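PDB 6W0P: kojibiose phosphorylase from Gut metagenome, which belongs to glycoside hydrolase family 65, joining an N-terminal beta-sandwich domain to a helical catalytic domain and a small C-terminal domain. Local coordinates for residues Q209-V214 and V251-D256; T58-I63 and N87-F92. One frame throughout, in Å; residues are numbered along the deposited sequence.

Interaction 1 (Q209-V214 and V251-D256); sequences QTLTSV and VTNIID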
ATOM      1  N   GLN A 209      25.012 -14.771  11.439  1.00 43.84           N
ATOM      2  CA  GLN A 209      24.895 -16.245  11.332  1.00 41.68           C
ATOM      3  C   GLN A 209      26.074 -16.779  10.527  1.00 40.39           C
ATOM      4  O   GLN A 209      26.454 -16.142   9.517  1.00 41.05           O
ATOM      5  CB  GLN A 209      23.564 -16.641  10.712  1.00 39.98           C
ATOM      6  CG  GLN A 209      22.384 -16.211  11.564  1.00 39.74           C
ATOM      7  CD  GLN A 209      21.098 -16.686  10.935  1.00 39.46           C
ATOM      8  OE1 GLN A 209      20.924 -16.595   9.714  1.00 37.83           O
ATOM      9  NE2 GLN A 209      20.208 -17.216  11.770  1.00 38.30           N
ATOM     10  N   THR A 210      26.597 -17.914  10.970  1.00 39.10           N
ATOM     11  CA  THR A 210      27.773 -18.591  10.384  1.00 39.89           C
ATOM     12  C   THR A 210      27.424 -20.042  10.054  1.00 39.47           C
ATOM     13  O   THR A 210      26.519 -20.620  10.708  1.00 38.27           O
ATOM     14  CB  THR A 210      28.980 -18.529  11.331  1.00 40.54           C
ATOM     15  OG1 THR A 210      28.712 -19.381  12.450  1.00 40.35           O
ATOM     16  CG2 THR A 210      29.289 -17.115  11.776  1.00 40.85           C
ATOM     17  N   LEU A 211      28.146 -20.588   9.080  1.00 39.08           N
ATOM     18  CA  LEU A 211      28.008 -21.979   8.619  1.00 39.28           C
ATOM     19  C   LEU A 211      29.400 -22.509   8.260  1.00 39.33           C
ATOM     20  O   LEU A 211      30.154 -21.774   7.600  1.00 39.38           O
ATOM     21  CB  LEU A 211      27.076 -21.938   7.409  1.00 39.29           C
ATOM     22  CG  LEU A 211      26.899 -23.253   6.663  1.00 39.43           C
ATOM     23  CD1 LEU A 211      25.532 -23.293   5.993  1.00 40.08           C
ATOM     24  CD2 LEU A 211      28.007 -23.457   5.640  1.00 39.87           C
ATOM     25  N   THR A 212      29.710 -23.746   8.644  1.00 39.18           N
ATOM     26  CA  THR A 212      30.903 -24.486   8.160  1.00 40.07           C
ATOM     27  C   THR A 212      30.419 -25.692   7.365  1.00 40.11           C
ATOM     28  O   THR A 212      29.625 -26.482   7.912  1.00 40.36           O
ATOM     29  CB  THR A 212      31.847 -24.898   9.298  1.00 40.29           C
ATOM     30  OG1 THR A 212      32.392 -23.701   9.837  1.00 41.14           O
ATOM     31  CG2 THR A 212      32.985 -25.780   8.833  1.00 40.74           C
ATOM     32  N   SER A 213      30.839 -25.772   6.106  1.00 40.40           N
ATOM     33  CA  SER A 213      30.570 -26.904   5.197  1.00 39.63           C
ATOM     34  C   SER A 213      31.877 -27.635   4.933  1.00 39.93           C
ATOM     35  O   SER A 213      32.821 -26.975   4.437  1.00 40.18           O
ATOM     36  CB  SER A 213      29.955 -26.446   3.910  1.00 39.51           C
ATOM     37  OG  SER A 213      29.611 -27.580   3.127  1.00 39.43           O
ATOM     38  N   VAL A 214      31.918 -28.930   5.262  1.00 39.56           N
ATOM     39  CA  VAL A 214      33.125 -29.780   5.062  1.00 41.06           C
ATOM     40  C   VAL A 214      32.743 -31.041   4.281  1.00 40.91           C
ATOM     41  O   VAL A 214      31.675 -31.625   4.552  1.00 40.52           O
ATOM     42  CB  VAL A 214      33.790 -30.125   6.406  1.00 41.39           C
ATOM     43  CG1 VAL A 214      34.391 -28.885   7.061  1.00 42.12           C
ATOM     44  CG2 VAL A 214      32.825 -30.823   7.349  1.00 41.43           C
ATOM     45  N   VAL A 251      29.267 -35.047   3.344  1.00 36.63           N
ATOM     46  CA  VAL A 251      29.161 -33.599   3.684  1.00 37.35           C
ATOM     47  C   VAL A 251      28.668 -33.452   5.134  1.00 37.63           C
ATOM     48  O   VAL A 251      27.807 -34.222   5.535  1.00 37.26           O
ATOM     49  CB  VAL A 251      28.238 -32.878   2.685  1.00 37.64           C
ATOM     50  CG1 VAL A 251      28.135 -31.387   2.965  1.00 37.68           C
ATOM     51  CG2 VAL A 251      28.681 -33.121   1.251  1.00 37.75           C
ATOM     52  N   THR A 252      29.241 -32.508   5.882  1.00 38.29           N
ATOM     53  CA  THR A 252      28.752 -32.031   7.198  1.00 38.86           C
ATOM     54  C   THR A 252      28.674 -30.501   7.151  1.00 39.09           C
ATOM     55  O   THR A 252      29.621 -29.881   6.698  1.00 39.60           O
ATOM     56  CB  THR A 252      29.595 -32.583   8.349  1.00 39.46           C
ATOM     57  OG1 THR A 252      29.412 -33.999   8.362  1.00 38.98           O
ATOM     58  CG2 THR A 252      29.198 -31.998   9.684  1.00 39.91           C
ATOM     59  N   ASN A 253      27.513 -29.946   7.511  1.00 39.23           N
ATOM     60  CA  ASN A 253      27.239 -28.494   7.571  1.00 38.84           C
ATOM     61  C   ASN A 253      26.915 -28.188   9.030  1.00 39.85           C
ATOM     62  O   ASN A 253      25.963 -28.822   9.570  1.00 40.27           O
ATOM     63  CB  ASN A 253      26.135 -28.113   6.583  1.00 38.54           C
ATOM     64  CG  ASN A 253      26.541 -28.369   5.148  1.00 38.51           C
ATOM     65  OD1 ASN A 253      27.519 -27.807   4.667  1.00 40.14           O
ATOM     66  ND2 ASN A 253      25.817 -29.213   4.452  1.00 37.64           N
ATOM     67  N   ILE A 254      27.716 -27.331   9.672  1.00 40.55           N
ATOM     68  CA  ILE A 254      27.475 -26.887  11.074  1.00 40.57           C
ATOM     69  C   ILE A 254      27.113 -25.402  11.033  1.00 40.64           C
ATOM     70  O   ILE A 254      27.950 -24.590  10.570  1.00 42.16           O
ATOM     71  CB  ILE A 254      28.676 -27.168  11.997  1.00 41.20           C
ATOM     72  CG1 ILE A 254      29.139 -28.622  11.928  1.00 41.35           C
ATOM     73  CG2 ILE A 254      28.325 -26.774  13.424  1.00 42.02           C
ATOM     74  CD1 ILE A 254      28.108 -29.630  12.434  1.00 42.06           C
ATOM     75  N   ILE A 255      25.923 -25.063  11.522  1.00 39.28           N
ATOM     76  CA  ILE A 255      25.387 -23.677  11.478  1.00 40.45           C
ATOM     77  C   ILE A 255      25.389 -23.116  12.900  1.00 42.21           C
ATOM     78  O   ILE A 255      25.287 -23.909  13.849  1.00 41.78           O
ATOM     79  CB  ILE A 255      23.980 -23.633  10.845  1.00 39.32           C
ATOM     80  CG1 ILE A 255      22.930 -24.319  11.719  1.00 38.70           C
ATOM     81  CG2 ILE A 255      24.008 -24.222   9.452  1.00 39.39           C
ATOM     82  CD1 ILE A 255      21.518 -24.118  11.238  1.00 38.27           C
ATOM     83  N   ASP A 256      25.528 -21.797  13.021  1.00 43.80           N
ATOM     84  CA  ASP A 256      25.272 -21.055  14.280  1.00 45.63           C
ATOM     85  C   ASP A 256      24.246 -19.960  13.969  1.00 46.03           C
ATOM     86  O   ASP A 256      24.637 -18.903  13.413  1.00 47.21           O
ATOM     87  CB  ASP A 256      26.560 -20.490  14.886  1.00 46.77           C
ATOM     88  CG  ASP A 256      26.305 -19.699  16.155  1.00 47.27           C
ATOM     89  OD1 ASP A 256      25.246 -19.919  16.780  1.00 47.78           O
ATOM     90  OD2 ASP A 256      27.150 -18.855  16.490  1.00 50.25           O
TER
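Two neighbouring strands of a large antiparallel sheet, 210-214 and 251-256, meet here in a regular ladder running from the pair Thr210-Asp256 to the pair Val214-Thr252. Three hydrogen-bonded pairs alternate with two non-hydrogen-bonded ones. At the centre the bonds are short: Thr212 N to Ile254 O and Ile254 N to Thr212 O are both 2.7 Å. Toward Asp256 the ladder is less even, since Thr210 N reaches Asp256 O at 3.3 Å while Asp256 N gives Thr210 O a shorter bond. Between the rungs CA-H groups also point at carbonyls, as from Asn253 CA to Thr212 O at 3.1 Å.

Such a sheet fits the beta-sandwich of the family 65 N-terminal domain, and its two faces carry different residues. Thr210, Thr212, Val214, Thr252, Ile254 and Asp256 share the face on which helix 263-277 packs. Beta-branched residues suit extended backbone, and Val214 and Thr252 run alongside one another in the same direction, with Val214 CG2 3.8 Å from Thr252 CB. Thr210 has its hydroxyl between the backbone N and the carbonyl carbon (chi1 70°), which sets OG1 3.4 Å from Asp256 CB; Gln266 of the helix bonds that oxygen. The hydroxyls of Thr212 and Thr252 are likewise satisfied outside the pair, by Thr201 and Gln266 for the first and by Asn152 for the second.

On the other face, Leu211 and Ile255 cross obliquely, and Leu211 CD1 touches Ile255 CG2 at 3.9 Å; Ile255 also packs on Phe60. Farther along, Ser213 OG points at Asn253 OD1, but the position of that oxygen is uncertain, so the bond is doubtful. Asp256 is partly exposed, and its carboxylate receives the backbone N-H groups of Gly259 and Gln261.

Interaction 2 (T58-I63 and N87-F92); sequences TYFNGI and NSVNFF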
ATOM      1  N   THR A  58      19.469 -24.706  -1.691  1.00 30.33           N
ATOM      2  CA  THR A  58      19.912 -25.403  -0.464  1.00 30.46           C
ATOM      3  C   THR A  58      19.580 -24.479   0.707  1.00 30.27           C
ATOM      4  O   THR A  58      20.069 -23.337   0.688  1.00 31.14           O
ATOM      5  CB  THR A  58      21.407 -25.759  -0.512  1.00 30.67           C
ATOM      6  OG1 THR A  58      21.691 -26.448  -1.735  1.00 30.30           O
ATOM      7  CG2 THR A  58      21.830 -26.601   0.673  1.00 30.55           C
ATOM      8  N   TYR A  59      18.770 -24.921   1.668  1.00 29.50           N
ATOM      9  CA  TYR A  59      18.375 -24.045   2.792  1.00 29.74           C
ATOM     10  C   TYR A  59      18.582 -24.761   4.106  1.00 29.94           C
ATOM     11  O   TYR A  59      18.489 -25.984   4.138  1.00 30.17           O
ATOM     12  CB  TYR A  59      16.931 -23.599   2.626  1.00 29.22           C
ATOM     13  CG  TYR A  59      16.561 -23.298   1.196  1.00 29.00           C
ATOM     14  CD1 TYR A  59      16.866 -22.070   0.623  1.00 28.99           C
ATOM     15  CD2 TYR A  59      15.910 -24.239   0.416  1.00 28.50           C
ATOM     16  CE1 TYR A  59      16.494 -21.778  -0.677  1.00 28.85           C
ATOM     17  CE2 TYR A  59      15.545 -23.964  -0.894  1.00 28.40           C
ATOM     18  CZ  TYR A  59      15.837 -22.725  -1.439  1.00 28.21           C
ATOM     19  OH  TYR A  59      15.471 -22.440  -2.714  1.00 27.57           O
ATOM     20  N   PHE A  60      18.812 -23.966   5.139  1.00 30.92           N
ATOM     21  CA  PHE A  60      18.930 -24.377   6.551  1.00 32.23           C
ATOM     22  C   PHE A  60      17.868 -23.625   7.340  1.00 32.86           C
ATOM     23  O   PHE A  60      17.822 -22.391   7.228  1.00 33.90           O
ATOM     24  CB  PHE A  60      20.339 -24.092   7.068  1.00 33.53           C
ATOM     25  CG  PHE A  60      21.411 -24.858   6.333  1.00 34.54           C
ATOM     26  CD1 PHE A  60      21.797 -26.123   6.763  1.00 34.94           C
ATOM     27  CD2 PHE A  60      21.997 -24.334   5.187  1.00 34.57           C
ATOM     28  CE1 PHE A  60      22.769 -26.843   6.076  1.00 35.63           C
ATOM     29  CE2 PHE A  60      22.971 -25.050   4.503  1.00 35.45           C
ATOM     30  CZ  PHE A  60      23.365 -26.299   4.952  1.00 36.23           C
ATOM     31  N   ASN A  61      17.035 -24.359   8.082  1.00 32.80           N
ATOM     32  CA  ASN A  61      15.895 -23.792   8.843  1.00 33.07           C
ATOM     33  C   ASN A  61      16.464 -22.730   9.791  1.00 34.14           C
ATOM     34  O   ASN A  61      17.300 -23.105  10.642  1.00 35.36           O
ATOM     35  CB  ASN A  61      15.141 -24.920   9.545  1.00 32.94           C
ATOM     36  CG  ASN A  61      13.679 -24.633   9.810  1.00 32.68           C
ATOM     37  OD1 ASN A  61      13.337 -23.592  10.375  1.00 32.75           O
ATOM     38  ND2 ASN A  61      12.821 -25.568   9.431  1.00 31.78           N
ATOM     39  N   GLY A  62      16.083 -21.459   9.625  1.00 33.91           N
ATOM     40  CA  GLY A  62      16.455 -20.367  10.553  1.00 34.67           C
ATOM     41  C   GLY A  62      17.700 -19.608  10.107  1.00 35.17           C
ATOM     42  O   GLY A  62      18.140 -18.704  10.826  1.00 35.48           O
ATOM     43  N   ILE A  63      18.273 -19.970   8.960  1.00 35.59           N
ATOM     44  CA  ILE A  63      19.403 -19.229   8.341  1.00 35.55           C
ATOM     45  C   ILE A  63      18.796 -18.270   7.321  1.00 34.88           C
ATOM     46  O   ILE A  63      18.225 -18.741   6.338  1.00 35.05           O
ATOM     47  CB  ILE A  63      20.432 -20.179   7.715  1.00 35.51           C
ATOM     48  CG1 ILE A  63      21.235 -20.913   8.791  1.00 36.44           C
ATOM     49  CG2 ILE A  63      21.324 -19.424   6.752  1.00 35.83           C
ATOM     50  CD1 ILE A  63      22.004 -20.015   9.758  1.00 36.58           C
ATOM     51  N   ASN A  87      19.215 -19.075   0.175  1.00 32.23           N
ATOM     52  CA  ASN A  87      19.991 -20.088  -0.568  1.00 32.04           C
ATOM     53  C   ASN A  87      21.374 -20.103   0.080  1.00 32.81           C
ATOM     54  O   ASN A  87      21.958 -18.993   0.333  1.00 31.90           O
ATOM     55  CB  ASN A  87      20.013 -19.768  -2.060  1.00 31.88           C
ATOM     56  CG  ASN A  87      20.465 -20.933  -2.909  1.00 31.93           C
ATOM     57  OD1 ASN A  87      20.643 -22.044  -2.394  1.00 31.08           O
ATOM     58  ND2 ASN A  87      20.723 -20.653  -4.189  1.00 31.55           N
ATOM     59  N   SER A  88      21.849 -21.303   0.403  1.00 32.90           N
ATOM     60  CA  SER A  88      23.110 -21.534   1.147  1.00 33.49           C
ATOM     61  C   SER A  88      23.991 -22.488   0.352  1.00 33.51           C
ATOM     62  O   SER A  88      23.658 -22.820  -0.802  1.00 32.78           O
ATOM     63  CB  SER A  88      22.821 -22.062   2.527  1.00 33.85           C
ATOM     64  OG  SER A  88      21.895 -21.224   3.185  1.00 34.38           O
ATOM     65  N   VAL A  89      25.068 -22.942   0.973  1.00 34.16           N
ATOM     66  CA  VAL A  89      26.141 -23.688   0.272  1.00 35.10           C
ATOM     67  C   VAL A  89      25.513 -24.800  -0.575  1.00 34.40           C
ATOM     68  O   VAL A  89      24.811 -25.667  -0.031  1.00 34.31           O
ATOM     69  CB  VAL A  89      27.198 -24.194   1.271  1.00 36.49           C
ATOM     70  CG1 VAL A  89      26.600 -25.057   2.382  1.00 36.55           C
ATOM     71  CG2 VAL A  89      28.340 -24.908   0.561  1.00 37.32           C
ATOM     72  N   ASN A  90      25.763 -24.764  -1.881  1.00 34.43           N
ATOM     73  CA  ASN A  90      25.473 -25.903  -2.794  1.00 34.21           C
ATOM     74  C   ASN A  90      26.560 -26.972  -2.591  1.00 33.97           C
ATOM     75  O   ASN A  90      27.693 -26.731  -3.048  1.00 34.41           O
ATOM     76  CB  ASN A  90      25.414 -25.428  -4.250  1.00 34.13           C
ATOM     77  CG  ASN A  90      25.155 -26.560  -5.223  1.00 33.43           C
ATOM     78  OD1 ASN A  90      25.170 -27.728  -4.837  1.00 32.38           O
ATOM     79  ND2 ASN A  90      24.891 -26.215  -6.477  1.00 33.70           N
ATOM     80  N   PHE A  91      26.259 -28.067  -1.880  1.00 33.32           N
ATOM     81  CA  PHE A  91      27.259 -29.100  -1.477  1.00 32.96           C
ATOM     82  C   PHE A  91      27.090 -30.364  -2.321  1.00 32.73           C
ATOM     83  O   PHE A  91      27.743 -31.362  -2.025  1.00 32.64           O
ATOM     84  CB  PHE A  91      27.170 -29.401   0.018  1.00 32.92           C
ATOM     85  CG  PHE A  91      25.798 -29.749   0.539  1.00 32.94           C
ATOM     86  CD1 PHE A  91      25.209 -30.973   0.245  1.00 32.44           C
ATOM     87  CD2 PHE A  91      25.110 -28.863   1.357  1.00 33.18           C
ATOM     88  CE1 PHE A  91      23.947 -31.280   0.722  1.00 32.38           C
ATOM     89  CE2 PHE A  91      23.857 -29.182   1.851  1.00 32.45           C
ATOM     90  CZ  PHE A  91      23.280 -30.391   1.540  1.00 32.49           C
ATOM     91  N   PHE A  92      26.230 -30.325  -3.339  1.00 32.72           N
ATOM     92  CA  PHE A  92      26.012 -31.454  -4.283  1.00 32.99           C
ATOM     93  C   PHE A  92      26.608 -31.113  -5.650  1.00 33.28           C
ATOM     94  O   PHE A  92      26.659 -32.004  -6.524  1.00 32.68           O
ATOM     95  CB  PHE A  92      24.519 -31.775  -4.400  1.00 32.69           C
ATOM     96  CG  PHE A  92      23.910 -32.540  -3.243  1.00 32.58           C
ATOM     97  CD1 PHE A  92      24.602 -33.556  -2.597  1.00 32.92           C
ATOM     98  CD2 PHE A  92      22.604 -32.295  -2.852  1.00 32.50           C
ATOM     99  CE1 PHE A  92      24.012 -34.273  -1.568  1.00 32.89           C
ATOM    100  CE2 PHE A  92      22.014 -33.020  -1.831  1.00 32.27           C
ATOM    101  CZ  PHE A  92      22.720 -34.005  -1.188  1.00 32.75           C
TER
HETATM  102  O   HOH W   1      22.558 -24.172  -3.005  1.00 30.10           O
HETATM  103  O   HOH W   2      23.357 -28.745  -1.662  1.00 34.59           O
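The Phe60 ring meets segment 87-92 by its edge: Ser88 CB lies in the ring plane, 3.6 Å from Phe60 CE2, and Val89 CG1 is also close to that plane. The Phe91 ring in turn has Phe60 CZ at its edge, 4.3 Å from Phe91 CE2. Water 2 sits over the centre of one Phe91 face, while Phe92 CE1 lies in the plane at the rim; Phe91 CE1 itself stands over the centre of a Phe92 face. The Tyr59 ring turns an edge to Asn87 N. With CG2 anti to its backbone N, Thr58 sends this methyl to Phe91 CE2 at 3.5 Å, approaching the ring obliquely; Thr58 CG2 also lies 3.2 Å from Val89 O.

Strand 58-60 is an outermost strand of a small three-stranded antiparallel sheet, and the irregular 87-92 loop runs beside it, giving its backbone polar partners. Thr58 N donates almost straight (173°) to Asn87 OD1 at 3.0 Å, from 33° out of the carboxamide plane, and Thr58 O accepts from Ser88 N at 2.7 Å, a more bent bond. Asparagine suits this place because one amide serves two directions: OD1 also accepts a hydrogen bond from water 1, and ND2 bonds Leu178 O.

A type II beta turn runs from Phe60 to Ile63, closed by Ile63 N bonding Phe60 O, with Gly62 at positive phi, a conformation glycine adopts readily. In the loop, Asn90 OD1 accepts from Phe92 N in an Asx turn. Two waters bridge the segments. Water 1 joins Thr58 OG1 to Asn87 OD1 and Ser88 O; water 2, 2.8 Å from Thr58 OG1, accepts from Phe91 N.

In the fold
From the N terminus, strand 58-60 and its turn come first; after a short excursion through strands 64-66 and 83-85 the chain returns with loop 87-92, closing interaction 2. Interaction 1 opens later, at 209, and closes at 251 once the chain has passed through strands 223-227 and 230-239 of a second antiparallel sheet. The two closures are in series, neither nesting nor crossing, yet their centres lie about 9 Å apart. Leu211 CD1 packs on Phe60 CE2 at 3.4 Å, and Gln209 NE2 probably bonds Gly62 O. Together they join the large antiparallel sheet to the small sheet and loop lying against one face.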